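Local coordinates for protein soluble lytic murein transglycosylase (Escherichia coli, PDB 1QSA) that cleaves the glycosidic bonds between N-acetylmuramic acid and N-acetylglucosamine in peptidoglycan, leaving a 1,6-anhydro bond in the muramic acid residue, at residues A[152-157]-A[181-186]; A[225-230]-A[259-264]; A[323-328]-A[339-344]; A[377-382]-A[417-422]. All blocks are in the same frame, centred on the assembly; numbering follows the deposited sequence. Where two conformers were deposited one is given.

In the fold
All four contacts join helical elements of the alpha-superhelix, the ring-like body of this lytic transglycosylase. They follow one another along the chain, and no two of them touch. The centres of contacts 1 and 2 are about 34 Å apart, as are those of contacts 2 and 3. Contact 3 to contact 4 is about 42 Å between centres, and contacts 2 and 4 lie on opposite sides of the chain's centre. Contact 1 is the surface contact and has a sulfate ion bound at its edge, probably from the crystallisation liquor. Contact 3 is buried. Each contact lies away from Glu478, the predicted active-site residue.

Contact 1: residues A[152-157]-A[181-186]; sequences QDPLAY and PADYQT. With SO4 (sulfate ion), chain M.
The Tyr157 side chain leaves its helix with CG anti to the backbone N (chi1 -166°), and its ring turns one face to Pro181. Tyr184 has CG anti to its carbonyl carbon instead (chi1 -40°), and its ring reaches over to Pro154 and Leu155. Pro181 CD sits over one face of the Tyr157 ring, 3.6 Å from the centroid and 19° off the normal, a CH-pi contact. Its closest ring atom is Tyr157 CD1. At the other end, the Tyr184 ring crosses Pro154 at about a right angle. Its edge meets the backbone, with CE2 3.3 Å from Pro154 O. Tyr184 OH packs on Leu155 CD2 at 3.4 Å.

Leu155 N is also near Tyr184 OH, but the angle is poor. This N-H goes to Asp153 OD1 at 3.0 Å, the N-cap bond of helix 154-166. Ala182 N donates to sulfate O2 at 2.9 Å, and Arg147 binds the same ion. Tyr157 OH bonds to Leu176 O. An alanine at Tyr157 would probably leave Pro181 CD without its ring face and the Leu176 carbonyl without its hydroxyl partner. The contact joins the start of helix 154-166 to the turn before helix 185-196. Across it the chemistry is CH-pi and van der Waals, and the polar bonds stay within each side or run to outside partners.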
# COMPACT_ATOMS: atom_id res chain seq x y z
N GLN A 152 24.96 6.67 -25.46
CA GLN A 152 24.66 6.55 -24.03
C GLN A 152 25.72 7.31 -23.23
O GLN A 152 26.88 6.90 -23.18
CB GLN A 152 24.65 5.08 -23.60
CG GLN A 152 24.34 4.87 -22.11
CD GLN A 152 24.49 3.43 -21.69
OE1 GLN A 152 25.59 2.87 -21.70
NE2 GLN A 152 23.37 2.80 -21.34
N ASP A 153 25.31 8.42 -22.62
CA ASP A 153 26.19 9.26 -21.79
C ASP A 153 26.70 8.39 -20.63
O ASP A 153 25.91 7.79 -19.91
CB ASP A 153 25.37 10.45 -21.24
CG ASP A 153 26.21 11.45 -20.42
OD1 ASP A 153 27.39 11.19 -20.10
OD2 ASP A 153 25.66 12.52 -20.08
N PRO A 154 28.04 8.27 -20.48
CA PRO A 154 28.55 7.45 -19.37
C PRO A 154 28.04 7.93 -18.01
O PRO A 154 27.88 7.13 -17.08
CB PRO A 154 30.08 7.57 -19.52
CG PRO A 154 30.28 8.85 -20.30
CD PRO A 154 29.14 8.84 -21.28
N LEU A 155 27.76 9.22 -17.88
CA LEU A 155 27.22 9.75 -16.63
C LEU A 155 25.84 9.15 -16.34
O LEU A 155 25.47 9.00 -15.18
CB LEU A 155 27.12 11.28 -16.65
CG LEU A 155 28.42 12.08 -16.53
CD1 LEU A 155 28.08 13.57 -16.58
CD2 LEU A 155 29.16 11.75 -15.24
N ALA A 156 25.08 8.82 -17.40
CA ALA A 156 23.76 8.22 -17.22
C ALA A 156 23.93 6.79 -16.73
O ALA A 156 23.11 6.29 -15.95
CB ALA A 156 22.97 8.24 -18.54
N TYR A 157 25.00 6.13 -17.16
CA TYR A 157 25.30 4.76 -16.75
C TYR A 157 25.61 4.76 -15.25
O TYR A 157 25.01 4.01 -14.47
CB TYR A 157 26.49 4.19 -17.52
CG TYR A 157 26.64 2.69 -17.38
CD1 TYR A 157 27.23 2.13 -16.24
CD2 TYR A 157 26.15 1.83 -18.36
CE1 TYR A 157 27.31 0.74 -16.08
CE2 TYR A 157 26.22 0.44 -18.21
CZ TYR A 157 26.80 -0.09 -17.07
OH TYR A 157 26.85 -1.45 -16.92
N PRO A 181 31.51 0.92 -18.14
CA PRO A 181 32.16 1.55 -19.29
C PRO A 181 33.61 1.82 -18.85
O PRO A 181 33.87 1.98 -17.65
CB PRO A 181 31.41 2.86 -19.44
CG PRO A 181 30.03 2.53 -18.96
CD PRO A 181 30.26 1.62 -17.78
N ALA A 182 34.54 1.88 -19.80
CA ALA A 182 35.95 2.12 -19.47
C ALA A 182 36.20 3.35 -18.61
O ALA A 182 37.12 3.34 -17.79
CB ALA A 182 36.77 2.20 -20.76
N ASP A 183 35.36 4.37 -18.75
CA ASP A 183 35.48 5.62 -17.99
C ASP A 183 35.60 5.40 -16.48
O ASP A 183 36.40 6.07 -15.80
CB ASP A 183 34.25 6.52 -18.21
CG ASP A 183 33.94 6.76 -19.67
OD1 ASP A 183 33.62 5.78 -20.40
OD2 ASP A 183 33.97 7.94 -20.08
N TYR A 184 34.82 4.45 -15.96
CA TYR A 184 34.78 4.19 -14.53
C TYR A 184 35.23 2.79 -14.12
O TYR A 184 34.94 2.34 -13.01
CB TYR A 184 33.36 4.45 -14.00
CG TYR A 184 32.69 5.67 -14.61
CD1 TYR A 184 33.20 6.96 -14.40
CD2 TYR A 184 31.57 5.53 -15.43
CE1 TYR A 184 32.59 8.07 -14.99
CE2 TYR A 184 30.96 6.63 -16.02
CZ TYR A 184 31.47 7.90 -15.80
OH TYR A 184 30.85 8.98 -16.37
N GLN A 185 35.94 2.11 -15.01
CA GLN A 185 36.41 0.76 -14.73
C GLN A 185 37.24 0.67 -13.45
O GLN A 185 37.21 -0.34 -12.75
CB GLN A 185 37.20 0.22 -15.93
CG GLN A 185 37.85 -1.15 -15.69
CD GLN A 185 36.86 -2.22 -15.24
OE1 GLN A 185 37.17 -3.06 -14.39
NE2 GLN A 185 35.65 -2.18 -15.80
N THR A 186 37.98 1.73 -13.16
CA THR A 186 38.85 1.76 -11.99
C THR A 186 38.14 1.58 -10.64
O THR A 186 38.76 1.10 -9.67
CB THR A 186 39.82 2.96 -11.99
OG1 THR A 186 40.92 2.66 -11.13
CG2 THR A 186 39.12 4.26 -11.55
S SO4 M . 33.04 0.99 -23.16
O1 SO4 M . 32.90 2.42 -22.84
O2 SO4 M . 33.93 0.35 -22.17
O3 SO4 M . 31.71 0.33 -23.14
O4 SO4 M . 33.63 0.84 -24.51

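Contact 2: residues A[225-230]-A[259-264]; sequences VARQDA and AWRLMG
Ala230 and Arg261 bring their backbones together, with CA atoms 5.8 Å apart, where helix 230-243 begins just after helix 212-228 and helix 248-260 runs out into a loop. Ala230 CB points at the other segment and touches Arg261 CB at 3.7 Å. The same methyl meets Leu262 CD2 at 3.8 Å, the apolar part of the contact.

Arg261 carries most of the rest. Its chain is bent at chi2 and chi3 (-48° and -57°), which place CD and NE; NE is 3.9 Å from Arg227 CA. Its CG lies 3.5 Å from Ala226 O and also packs on Ala226 CB. The guanidinium then lies against Arg227. Arg227 CG is above one face, offset toward the rim, and 3.7 Å from Arg261 NH2. Arg227 is extended from CG to NE, and it is the CG methylene that meets the guanidinium. The two guanidinium planes are 69° apart. Arg227 NE and Arg261 NH2 are 4.7 Å apart, and these like charges would probably repel one another somewhat.

Nearby, Asp229 OD1 caps Asn232 N at the start of helix 230-243. Leu262 also packs on Trp274 of helix 269-280. The end of helix 212-228 and the first residue of helix 230-243 thus pack on residues just after helix 248-260, in keeping with the alpha-superhelix, in which antiparallel helices stack in succession.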
# COMPACT_ATOMS: atom_id res chain seq x y z
N VAL A 225 25.13 -1.11 7.19
CA VAL A 225 26.01 -1.50 8.29
C VAL A 225 25.34 -1.17 9.62
O VAL A 225 25.38 -1.99 10.54
CB VAL A 225 27.38 -0.78 8.22
CG1 VAL A 225 28.19 -1.03 9.51
CG2 VAL A 225 28.17 -1.26 7.00
N ALA A 226 24.74 0.01 9.73
CA ALA A 226 24.07 0.43 10.97
C ALA A 226 22.89 -0.46 11.31
O ALA A 226 22.57 -0.64 12.49
CB ALA A 226 23.61 1.88 10.87
N ARG A 227 22.23 -0.98 10.29
CA ARG A 227 21.08 -1.85 10.49
C ARG A 227 21.53 -3.18 11.11
O ARG A 227 20.81 -3.78 11.90
CB ARG A 227 20.36 -2.09 9.16
CG ARG A 227 19.04 -2.83 9.28
CD ARG A 227 18.36 -2.89 7.92
NE ARG A 227 17.12 -3.66 7.97
CZ ARG A 227 17.01 -4.95 7.63
NH1 ARG A 227 18.08 -5.62 7.22
NH2 ARG A 227 15.84 -5.56 7.70
N GLN A 228 22.74 -3.62 10.74
CA GLN A 228 23.32 -4.86 11.25
C GLN A 228 23.93 -4.67 12.64
O GLN A 228 23.76 -5.50 13.53
CB GLN A 228 24.42 -5.36 10.31
CG GLN A 228 23.97 -5.76 8.90
CD GLN A 228 25.14 -6.18 8.01
OE1 GLN A 228 26.23 -6.48 8.49
NE2 GLN A 228 24.90 -6.19 6.69
N ASP A 229 24.65 -3.56 12.82
CA ASP A 229 25.35 -3.27 14.07
C ASP A 229 25.46 -1.75 14.25
O ASP A 229 26.37 -1.11 13.72
CB ASP A 229 26.74 -3.91 13.99
CG ASP A 229 27.51 -3.88 15.31
OD1 ASP A 229 27.38 -2.92 16.09
OD2 ASP A 229 28.27 -4.84 15.54
N ALA A 230 24.54 -1.19 15.03
CA ALA A 230 24.50 0.24 15.28
C ALA A 230 25.78 0.81 15.90
O ALA A 230 26.17 1.93 15.58
CB ALA A 230 23.28 0.60 16.12
N ALA A 259 21.40 7.16 14.73
CA ALA A 259 20.40 7.50 15.75
C ALA A 259 19.12 6.69 15.58
O ALA A 259 18.51 6.29 16.57
CB ALA A 259 20.10 8.99 15.73
N TRP A 260 18.72 6.45 14.33
CA TRP A 260 17.54 5.65 14.04
C TRP A 260 17.66 4.24 14.58
O TRP A 260 16.66 3.59 14.88
CB TRP A 260 17.34 5.52 12.52
CG TRP A 260 16.46 6.55 11.93
CD1 TRP A 260 16.84 7.60 11.14
CD2 TRP A 260 15.04 6.65 12.07
NE1 TRP A 260 15.74 8.35 10.79
CE2 TRP A 260 14.62 7.79 11.34
CE3 TRP A 260 14.08 5.88 12.73
CZ2 TRP A 260 13.29 8.18 11.27
CZ3 TRP A 260 12.74 6.27 12.65
CH2 TRP A 260 12.36 7.41 11.93
N ARG A 261 18.90 3.75 14.63
CA ARG A 261 19.17 2.39 15.09
C ARG A 261 19.47 2.29 16.59
O ARG A 261 19.79 1.21 17.08
CB ARG A 261 20.33 1.77 14.29
CG ARG A 261 20.25 1.93 12.78
CD ARG A 261 18.89 1.56 12.20
NE ARG A 261 18.48 0.20 12.53
CZ ARG A 261 17.53 -0.46 11.87
NH1 ARG A 261 16.92 0.10 10.84
NH2 ARG A 261 17.21 -1.70 12.24
N LEU A 262 19.37 3.40 17.30
CA LEU A 262 19.62 3.41 18.75
C LEU A 262 18.33 3.74 19.50
O LEU A 262 18.36 4.35 20.57
CB LEU A 262 20.72 4.42 19.10
CG LEU A 262 22.12 4.06 18.59
CD1 LEU A 262 23.10 5.18 18.86
CD2 LEU A 262 22.59 2.76 19.23
N MET A 263 17.21 3.33 18.92
CA MET A 263 15.88 3.56 19.48
C MET A 263 15.36 2.38 20.29
O MET A 263 14.22 2.42 20.77
CB MET A 263 14.87 3.85 18.36
CG MET A 263 15.07 5.18 17.67
SD MET A 263 14.97 6.55 18.83
CE MET A 263 15.34 7.92 17.75
N GLY A 264 16.16 1.33 20.40
CA GLY A 264 15.76 0.15 21.14
C GLY A 264 15.85 0.32 22.64
O GLY A 264 16.39 1.29 23.15

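Contact 3: residues A[323-328]-A[339-344]; sequences YWQADL and KEILHQ
Tyr323 packs its ring on Leu342 and hydrogen-bonds through OH to Arg359 NH1, a nitrogen gripped twice, since Asp327 OD1 forms a salt bridge to it as well. Asp327 OD2 pairs with Arg301. This carboxylate, one turn of helix past Tyr323, is therefore held at both oxygens, and OD1 also bonds to a glycerol. The arginines would be expected to favour its charged form.

The contact itself is apolar. The first bond of the Tyr323 side chain points away from helix 335-346. Chi1 of 175° sets CG anti to the backbone N; the end of the side chain comes nearer to that helix than its first bond suggests. Its CD1 meets Leu342 CD2 at 3.7 Å. That methyl approaches obliquely. It also touches Ala326 CB at 3.8 Å, so Leu342 fits between the tyrosine ring and the alanine. Ala326 CB reaches Ile341 CG2 at 4.0 Å as well. Ile341 CD1 extends to Gln325 CG at 4.2 Å. The small alanine sits where the backbones are nearest, with Ala326 CA 6.2 Å from Ile341 CA. The axes of segments 323-328 and 339-344 come within 8.9 Å, with 153° between their directions, a nearly antiparallel pair.

Helices 319-331 and 335-346 thus form a helical hairpin of the superhelix. Helix 351-359 adds Tyr352, whose ring meets that of Tyr323, and Arg359. Ile360 beyond it touches Leu342. On the far side, Trp324 packs on helix 301-310 through Leu304 and on helix 572-578 through Val573 and Ala574.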
# COMPACT_ATOMS: atom_id res chain seq x y z
N TYR A 323 -2.51 17.07 20.00
CA TYR A 323 -3.07 16.40 21.17
C TYR A 323 -2.02 16.30 22.28
O TYR A 323 -2.33 16.60 23.43
CB TYR A 323 -3.57 14.97 20.86
CG TYR A 323 -4.03 14.26 22.14
CD1 TYR A 323 -5.30 14.49 22.68
CD2 TYR A 323 -3.16 13.42 22.84
CE1 TYR A 323 -5.68 13.91 23.90
CE2 TYR A 323 -3.53 12.84 24.05
CZ TYR A 323 -4.78 13.09 24.57
OH TYR A 323 -5.15 12.52 25.76
N TRP A 324 -0.80 15.90 21.94
CA TRP A 324 0.22 15.76 22.98
C TRP A 324 0.66 17.10 23.57
O TRP A 324 1.08 17.17 24.73
CB TRP A 324 1.37 14.85 22.53
CG TRP A 324 0.90 13.40 22.49
CD1 TRP A 324 0.64 12.65 21.37
CD2 TRP A 324 0.53 12.59 23.62
NE1 TRP A 324 0.11 11.43 21.73
CE2 TRP A 324 0.03 11.36 23.10
CE3 TRP A 324 0.57 12.77 25.01
CZ2 TRP A 324 -0.43 10.33 23.92
CZ3 TRP A 324 0.11 11.73 25.83
CH2 TRP A 324 -0.39 10.53 25.28
N GLN A 325 0.48 18.17 22.80
CA GLN A 325 0.79 19.51 23.31
C GLN A 325 -0.28 19.83 24.36
O GLN A 325 0.02 20.36 25.43
CB GLN A 325 0.74 20.55 22.19
CG GLN A 325 1.05 21.97 22.66
CD GLN A 325 2.46 22.11 23.22
OE1 GLN A 325 2.70 21.86 24.40
NE2 GLN A 325 3.39 22.50 22.36
N ALA A 326 -1.53 19.49 24.04
CA ALA A 326 -2.65 19.69 24.95
C ALA A 326 -2.43 18.86 26.22
O ALA A 326 -2.69 19.33 27.32
CB ALA A 326 -3.95 19.29 24.28
N ASP A 327 -1.94 17.63 26.06
CA ASP A 327 -1.68 16.75 27.20
C ASP A 327 -0.65 17.38 28.16
O ASP A 327 -0.84 17.36 29.38
CB ASP A 327 -1.17 15.39 26.70
CG ASP A 327 -0.94 14.40 27.83
OD1 ASP A 327 -1.92 13.77 28.28
OD2 ASP A 327 0.21 14.27 28.26
N LEU A 328 0.41 17.96 27.60
CA LEU A 328 1.44 18.63 28.41
C LEU A 328 0.86 19.85 29.12
O LEU A 328 1.10 20.06 30.32
CB LEU A 328 2.59 19.07 27.52
CG LEU A 328 3.52 18.00 26.94
CD1 LEU A 328 4.45 18.66 25.93
CD2 LEU A 328 4.29 17.32 28.07
N LYS A 339 -7.66 22.93 26.52
CA LYS A 339 -9.01 22.57 26.08
C LYS A 339 -9.45 23.24 24.79
O LYS A 339 -10.30 22.70 24.08
CB LYS A 339 -10.02 22.72 27.22
CG LYS A 339 -9.80 21.63 28.29
CD LYS A 339 -10.80 21.64 29.42
CE LYS A 339 -10.40 20.61 30.50
NZ LYS A 339 -11.31 20.64 31.67
N GLU A 340 -8.82 24.36 24.45
CA GLU A 340 -9.14 25.01 23.18
C GLU A 340 -8.55 24.13 22.06
O GLU A 340 -9.19 23.93 21.02
CB GLU A 340 -8.58 26.43 23.13
CG GLU A 340 -8.84 27.16 21.80
CD GLU A 340 -10.31 27.18 21.37
OE1 GLU A 340 -11.21 27.31 22.23
OE2 GLU A 340 -10.56 27.08 20.14
N ILE A 341 -7.36 23.57 22.30
CA ILE A 341 -6.74 22.69 21.31
C ILE A 341 -7.61 21.46 21.13
O ILE A 341 -7.88 21.04 19.99
CB ILE A 341 -5.30 22.23 21.73
CG1 ILE A 341 -4.33 23.42 21.73
CG2 ILE A 341 -4.80 21.11 20.78
CD1 ILE A 341 -2.94 23.08 22.28
N LEU A 342 -8.04 20.87 22.24
CA LEU A 342 -8.90 19.68 22.21
C LEU A 342 -10.22 19.98 21.51
O LEU A 342 -10.68 19.19 20.70
CB LEU A 342 -9.14 19.16 23.64
CG LEU A 342 -7.89 18.65 24.37
CD1 LEU A 342 -8.28 18.13 25.75
CD2 LEU A 342 -7.21 17.53 23.55
N HIS A 343 -10.81 21.14 21.78
CA HIS A 343 -12.07 21.50 21.14
C HIS A 343 -11.88 21.70 19.63
O HIS A 343 -12.77 21.36 18.85
CB HIS A 343 -12.70 22.73 21.80
CG HIS A 343 -13.46 22.41 23.06
ND1 HIS A 343 -13.30 23.13 24.22
CD2 HIS A 343 -14.37 21.45 23.33
CE1 HIS A 343 -14.09 22.63 25.16
NE2 HIS A 343 -14.75 21.61 24.64
N GLN A 344 -10.73 22.24 19.23
CA GLN A 344 -10.45 22.43 17.80
C GLN A 344 -10.31 21.06 17.14
O GLN A 344 -10.78 20.84 16.02
CB GLN A 344 -9.20 23.27 17.58
CG GLN A 344 -9.44 24.75 17.76
CD GLN A 344 -10.60 25.25 16.91
OE1 GLN A 344 -10.50 25.32 15.68
NE2 GLN A 344 -11.72 25.56 17.56

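Contact 4: residues A[377-382]-A[417-422]; sequences SALTQG and AQLARY
Thr380 lays its CB over one face of the Tyr422 ring, 4.1 Å from the centroid and 18° off the normal, a CH-pi contact. The contact belongs to the helical L domain of the transglycosylase, a family of the TPR clan, and joins the short helical turn 378-381 to helix 413-425. Thr380 CB is offset toward the rim and comes to 3.9 Å from Tyr422 CE1. Thr380 CG2 packs beside it on Tyr422 CD1. Tyr422 CG is anti to the backbone N (chi1 -176°), which sends the side chain off toward Thr380.

Thr380 CG2 also meets Leu419 CD2 at 4.0 Å. The two leucines approach more loosely, with Leu379 CD1 at 4.3 Å from Leu419 CD1. Gln418 comes near Ser377, its OE1 4.0 Å from Ser377 CB. The amide NE2 of Gln418 bonds instead to Asn374 O. Met385 of helix 383-393 touches Thr380, Leu419 and Tyr422.

An alanine at Tyr422 would probably leave Thr380 CB without the ring it lies on and open a gap beside Met385. Thr380 is also held from its own side of the contact. Its backbone N gives a bond of 3.1 Å to Ser377 O. From the same face of that carbonyl plane Thr380 OG1 donates to Ser377 O at 3.0 Å.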
# COMPACT_ATOMS: atom_id res chain seq x y z
N SER A 377 -28.30 9.03 -12.93
CA SER A 377 -27.68 9.93 -13.90
C SER A 377 -27.43 9.10 -15.15
O SER A 377 -27.74 7.91 -15.19
CB SER A 377 -26.36 10.50 -13.35
OG SER A 377 -25.46 9.47 -12.97
N ALA A 378 -26.88 9.73 -16.18
CA ALA A 378 -26.58 9.02 -17.41
C ALA A 378 -25.53 7.96 -17.08
O ALA A 378 -25.52 6.88 -17.67
CB ALA A 378 -26.04 9.99 -18.48
N LEU A 379 -24.69 8.26 -16.09
CA LEU A 379 -23.63 7.35 -15.68
C LEU A 379 -24.16 6.03 -15.11
O LEU A 379 -23.47 5.01 -15.19
CB LEU A 379 -22.69 8.03 -14.69
CG LEU A 379 -21.89 9.22 -15.24
CD1 LEU A 379 -21.11 9.91 -14.12
CD2 LEU A 379 -20.95 8.75 -16.35
N THR A 380 -25.36 6.05 -14.55
CA THR A 380 -25.95 4.83 -13.99
C THR A 380 -26.84 4.08 -14.98
O THR A 380 -27.26 2.96 -14.71
CB THR A 380 -26.75 5.13 -12.68
OG1 THR A 380 -27.91 5.91 -12.98
CG2 THR A 380 -25.88 5.91 -11.70
N GLN A 381 -27.07 4.66 -16.16
CA GLN A 381 -27.94 4.04 -17.16
C GLN A 381 -27.23 3.58 -18.44
O GLN A 381 -27.88 3.11 -19.38
CB GLN A 381 -29.07 5.01 -17.53
CG GLN A 381 -29.94 5.44 -16.36
CD GLN A 381 -30.89 6.57 -16.72
OE1 GLN A 381 -31.12 6.86 -17.90
NE2 GLN A 381 -31.45 7.22 -15.71
N GLY A 382 -25.90 3.66 -18.45
CA GLY A 382 -25.16 3.27 -19.63
C GLY A 382 -24.63 1.85 -19.68
O GLY A 382 -24.84 1.05 -18.76
N ALA A 417 -20.29 10.99 -5.78
CA ALA A 417 -21.14 10.74 -4.61
C ALA A 417 -22.41 9.99 -5.03
O ALA A 417 -22.89 9.11 -4.31
CB ALA A 417 -21.49 12.07 -3.90
N GLN A 418 -22.96 10.34 -6.19
CA GLN A 418 -24.14 9.64 -6.70
C GLN A 418 -23.77 8.19 -6.98
O GLN A 418 -24.53 7.29 -6.65
CB GLN A 418 -24.65 10.27 -7.99
CG GLN A 418 -25.31 11.62 -7.83
CD GLN A 418 -25.76 12.16 -9.17
OE1 GLN A 418 -24.96 12.29 -10.10
NE2 GLN A 418 -27.04 12.47 -9.28
N LEU A 419 -22.61 7.98 -7.62
CA LEU A 419 -22.15 6.63 -7.93
C LEU A 419 -21.90 5.83 -6.63
O LEU A 419 -22.27 4.66 -6.53
CB LEU A 419 -20.89 6.68 -8.81
CG LEU A 419 -21.12 7.07 -10.29
CD1 LEU A 419 -19.80 7.29 -11.01
CD2 LEU A 419 -21.94 5.97 -10.98
N ALA A 420 -21.31 6.48 -5.63
CA ALA A 420 -21.07 5.83 -4.34
C ALA A 420 -22.42 5.37 -3.74
O ALA A 420 -22.57 4.22 -3.33
CB ALA A 420 -20.35 6.78 -3.38
N ARG A 421 -23.41 6.26 -3.77
CA ARG A 421 -24.73 5.95 -3.20
C ARG A 421 -25.47 4.89 -4.02
O ARG A 421 -26.18 4.07 -3.46
CB ARG A 421 -25.57 7.22 -3.08
CG ARG A 421 -26.89 7.00 -2.35
CD ARG A 421 -26.66 6.60 -0.90
NE ARG A 421 -27.88 6.09 -0.26
CZ ARG A 421 -28.05 6.00 1.06
NH1 ARG A 421 -27.09 6.39 1.89
NH2 ARG A 421 -29.19 5.51 1.54
N TYR A 422 -25.29 4.92 -5.34
CA TYR A 422 -25.92 3.93 -6.23
C TYR A 422 -25.37 2.54 -5.87
O TYR A 422 -26.12 1.58 -5.71
CB TYR A 422 -25.61 4.26 -7.68
CG TYR A 422 -26.31 3.36 -8.66
CD1 TYR A 422 -27.61 3.63 -9.08
CD2 TYR A 422 -25.67 2.23 -9.18
CE1 TYR A 422 -28.25 2.80 -10.00
CE2 TYR A 422 -26.31 1.39 -10.11
CZ TYR A 422 -27.60 1.69 -10.50
OH TYR A 422 -28.25 0.87 -11.41